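Long-range contact in iodotyrosine deiodinase (Thermotoga neapolitana DSM 4359, PDB 6PZ0), which removes halogen from halotyrosines such as 3-iodo-L-tyrosine and 3,5-diiodo-L-tyrosine, giving L-tyrosine, with FMN as cofactor: residues K92-E97 and V136-P141. Numbering follows the deposited sequence.
With FMN (flavin mononucleotide), chain C; TYR (tyrosine), chain D.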
loop_
_atom_site.group_PDB
_atom_site.type_symbol
_atom_site.label_atom_id
_atom_site.label_comp_id
_atom_site.label_asym_id
_atom_site.label_seq_id
_atom_site.Cartn_x
_atom_site.Cartn_y
_atom_site.Cartn_z
ATOM N N LYS A 92 -21.079 -9.806 9.338
ATOM C CA LYS A 92 -20.493 -9.243 8.119
ATOM C C LYS A 92 -21.358 -9.537 6.924
ATOM O O LYS A 92 -20.950 -10.280 6.015
ATOM C CB LYS A 92 -19.093 -9.790 7.901
ATOM C CG LYS A 92 -18.139 -9.539 9.048
ATOM C CD LYS A 92 -17.967 -8.019 9.364
ATOM C CE LYS A 92 -17.418 -7.777 10.742
ATOM N NZ LYS A 92 -17.690 -6.344 11.218
ATOM N N PRO A 93 -22.560 -8.950 6.904
ATOM C CA PRO A 93 -23.502 -9.181 5.810
ATOM C C PRO A 93 -22.949 -8.768 4.446
ATOM O O PRO A 93 -23.394 -9.340 3.453
ATOM C CB PRO A 93 -24.713 -8.323 6.193
ATOM C CG PRO A 93 -24.193 -7.311 7.159
ATOM C CD PRO A 93 -23.068 -7.967 7.881
ATOM N N PHE A 94 -21.993 -7.838 4.378
ATOM C CA PHE A 94 -21.513 -7.399 3.086
ATOM C C PHE A 94 -20.744 -8.499 2.376
ATOM O O PHE A 94 -20.579 -8.432 1.165
ATOM C CB PHE A 94 -20.633 -6.147 3.180
ATOM C CG PHE A 94 -19.528 -6.230 4.214
ATOM C CD1 PHE A 94 -18.348 -6.890 3.948
ATOM C CD2 PHE A 94 -19.670 -5.606 5.433
ATOM C CE1 PHE A 94 -17.338 -6.957 4.890
ATOM C CE2 PHE A 94 -18.669 -5.656 6.396
ATOM C CZ PHE A 94 -17.493 -6.323 6.123
ATOM N N LEU A 95 -20.293 -9.516 3.112
ATOM C CA LEU A 95 -19.584 -10.625 2.490
ATOM C C LEU A 95 -20.514 -11.513 1.664
ATOM O O LEU A 95 -20.067 -12.270 0.792
ATOM C CB LEU A 95 -18.896 -11.459 3.552
ATOM C CG LEU A 95 -17.772 -10.751 4.305
ATOM C CD1 LEU A 95 -17.226 -11.631 5.378
ATOM C CD2 LEU A 95 -16.622 -10.344 3.325
ATOM N N LYS A 96 -21.810 -11.447 1.963
ATOM C CA LYS A 96 -22.813 -12.057 1.101
ATOM C C LYS A 96 -23.388 -11.042 0.100
ATOM O O LYS A 96 -23.643 -11.384 -1.053
ATOM C CB LYS A 96 -23.945 -12.658 1.940
ATOM C CG LYS A 96 -25.023 -13.365 1.127
ATOM C CD LYS A 96 -24.492 -14.650 0.474
ATOM C CE LYS A 96 -25.610 -15.451 -0.193
ATOM N NZ LYS A 96 -26.686 -15.854 0.747
ATOM N N GLU A 97 -23.599 -9.798 0.518
ATOM C CA GLU A 97 -24.377 -8.876 -0.308
ATOM C C GLU A 97 -23.568 -8.314 -1.467
ATOM O O GLU A 97 -24.110 -7.970 -2.522
ATOM C CB GLU A 97 -24.942 -7.734 0.543
ATOM C CG GLU A 97 -25.940 -8.196 1.628
ATOM C CD GLU A 97 -26.936 -9.262 1.145
ATOM O OE1 GLU A 97 -27.582 -9.056 0.094
ATOM O OE2 GLU A 97 -27.073 -10.309 1.819
ATOM N N VAL A 136 -14.211 -2.223 0.828
ATOM C CA VAL A 136 -13.693 -2.097 2.186
ATOM C C VAL A 136 -12.579 -3.129 2.313
ATOM O O VAL A 136 -12.750 -4.262 1.896
ATOM C CB VAL A 136 -14.770 -2.300 3.303
ATOM C CG1 VAL A 136 -15.557 -3.563 3.104
ATOM C CG2 VAL A 136 -14.101 -2.315 4.659
ATOM N N PRO A 137 -11.409 -2.722 2.828
ATOM C CA PRO A 137 -10.361 -3.715 3.046
ATOM C C PRO A 137 -10.727 -4.540 4.242
ATOM O O PRO A 137 -10.552 -4.110 5.373
ATOM C CB PRO A 137 -9.117 -2.881 3.308
ATOM C CG PRO A 137 -9.443 -1.512 2.816
ATOM C CD PRO A 137 -10.903 -1.357 3.019
ATOM N N TYR A 138 -11.313 -5.690 3.992
ATOM C CA TYR A 138 -11.813 -6.490 5.090
ATOM C C TYR A 138 -10.754 -7.494 5.511
ATOM O O TYR A 138 -10.275 -8.283 4.708
ATOM C CB TYR A 138 -13.120 -7.185 4.720
ATOM C CG TYR A 138 -13.514 -8.075 5.846
ATOM C CD1 TYR A 138 -13.802 -7.548 7.102
ATOM C CD2 TYR A 138 -13.549 -9.443 5.683
ATOM C CE1 TYR A 138 -14.127 -8.382 8.155
ATOM C CE2 TYR A 138 -13.860 -10.275 6.719
ATOM C CZ TYR A 138 -14.155 -9.737 7.960
ATOM O OH TYR A 138 -14.450 -10.561 9.008
ATOM N N THR A 139 -10.413 -7.460 6.797
ATOM C CA THR A 139 -9.356 -8.286 7.337
ATOM C C THR A 139 -9.873 -9.016 8.569
ATOM O O THR A 139 -9.836 -8.471 9.656
ATOM C CB THR A 139 -8.124 -7.439 7.713
ATOM O OG1 THR A 139 -8.508 -6.436 8.653
ATOM C CG2 THR A 139 -7.546 -6.738 6.481
ATOM N N PRO A 140 -10.367 -10.248 8.402
ATOM C CA PRO A 140 -10.820 -11.020 9.570
ATOM C C PRO A 140 -9.646 -11.428 10.448
ATOM O O PRO A 140 -8.511 -11.380 9.999
ATOM C CB PRO A 140 -11.480 -12.242 8.950
ATOM C CG PRO A 140 -10.745 -12.419 7.645
ATOM C CD PRO A 140 -10.411 -11.036 7.169
ATOM N N PRO A 141 -9.915 -11.834 11.692
ATOM C CA PRO A 141 -8.848 -12.171 12.639
ATOM C C PRO A 141 -7.962 -13.299 12.160
ATOM O O PRO A 141 -6.764 -13.304 12.455
ATOM C CB PRO A 141 -9.608 -12.604 13.896
ATOM C CG PRO A 141 -10.942 -11.982 13.790
ATOM C CD PRO A 141 -11.249 -11.875 12.316
HETATM N N1 FMN C . -13.157 -2.194 7.917
HETATM C C2 FMN C . -13.944 -3.151 8.452
HETATM O O2 FMN C . -15.140 -2.955 8.555
HETATM N N3 FMN C . -13.392 -4.324 8.864
HETATM C C4 FMN C . -12.055 -4.579 8.740
HETATM O O4 FMN C . -11.609 -5.664 9.127
HETATM C C4A FMN C . -11.235 -3.594 8.195
HETATM N N5 FMN C . -9.879 -3.811 8.061
HETATM C C5A FMN C . -9.087 -2.840 7.482
HETATM C C6 FMN C . -7.729 -3.090 7.343
HETATM C C7 FMN C . -6.900 -2.132 6.769
HETATM C C7M FMN C . -5.438 -2.438 6.617
HETATM C C8 FMN C . -7.461 -0.932 6.344
HETATM C C8M FMN C . -6.564 0.084 5.693
HETATM C C9 FMN C . -8.820 -0.669 6.486
HETATM C C9A FMN C . -9.650 -1.630 7.070
HETATM N N10 FMN C . -11.028 -1.396 7.243
HETATM C C10 FMN C . -11.807 -2.407 7.778
HETATM C "C1'" FMN C . -11.663 -0.118 6.802
HETATM C "C2'" FMN C . -11.377 1.003 7.829
HETATM O "O2'" FMN C . -12.217 0.881 8.966
HETATM C "C3'" FMN C . -11.542 2.376 7.180
HETATM O "O3'" FMN C . -10.540 2.500 6.204
HETATM C "C4'" FMN C . -11.438 3.548 8.175
HETATM O "O4'" FMN C . -12.519 3.472 9.074
HETATM C "C5'" FMN C . -11.519 4.863 7.442
HETATM O "O5'" FMN C . -12.702 4.878 6.680
HETATM P P FMN C . -13.062 6.151 5.821
HETATM O O1P FMN C . -14.462 5.926 5.238
HETATM O O2P FMN C . -12.068 6.294 4.696
HETATM O O3P FMN C . -12.990 7.394 6.692
HETATM N N TYR D . -12.191 -6.975 11.474
HETATM C CA TYR D . -13.153 -6.504 12.479
HETATM C C TYR D . -14.465 -6.080 11.834
HETATM O O TYR D . -15.432 -5.743 12.533
HETATM C CB TYR D . -12.556 -5.355 13.292
HETATM C CG TYR D . -12.091 -4.147 12.510
HETATM C CD1 TYR D . -12.994 -3.229 11.998
HETATM C CD2 TYR D . -10.737 -3.901 12.325
HETATM C CE1 TYR D . -12.564 -2.109 11.294
HETATM C CE2 TYR D . -10.300 -2.766 11.640
HETATM C CZ TYR D . -11.217 -1.896 11.122
HETATM O OH TYR D . -10.777 -0.791 10.430
HETATM O OXT TYR D . -14.566 -6.064 10.595
#
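Residues 92-97, with the short helix 94-97, meet the irregular segment 136-141 through side chains, and Leu-95 CA stays 9.2 Å from Tyr-138 CA. The Phe-94 and Tyr-138 rings form a T-shaped pair. The edge of Phe-94 points at the Tyr-138 face, with centroids 5.6 Å apart and planes at 76°. Phe-94 CG sits between the backbone N and the carbonyl carbon (chi1 50°), which directs its ring across to segment 136-141. Val-136 CG1 approaches the Phe-94 ring obliquely, 4.2 Å from CE1, and Lys-92 CB lies over one face, toward the rim. Leu-95 lies beside Phe-94, its CD1 3.9 Å from Tyr-138 CE2. This is a buried wall of the active site in the nitroreductase fold: segment 136-141 follows strand 134-135 and runs along the flavin. Thr-139 N gives a nearly straight 3.2 Å hydrogen bond to FMN O4, and Val-136 CG2 packs near FMN N1. In Lys-92, a known substrate-binding residue, a bend at chi2 (-59°) lets the chain pass Tyr-138 with CG 3.8 Å from OH, and its NZ donates a 2.7 Å hydrogen bond to O of the bound tyrosine. OXT of that ligand lies at the edge of the Tyr-138 ring, in plane, 3.4 Å from CE1. Tyr-138 OH is hydrogen-bonded to Glu-68 of helix 54-74; Glu-68 OE2 is also hydrogen-bonded to the ligand. Replacing the Tyr-138 ring by an alanine is likely to open a gap beside the Phe-94 edge and the Leu-95 methyls and to leave Glu-68 without the hydroxyl. Phe-94 and Val-136 both touch Pro-163 of strand 156-165.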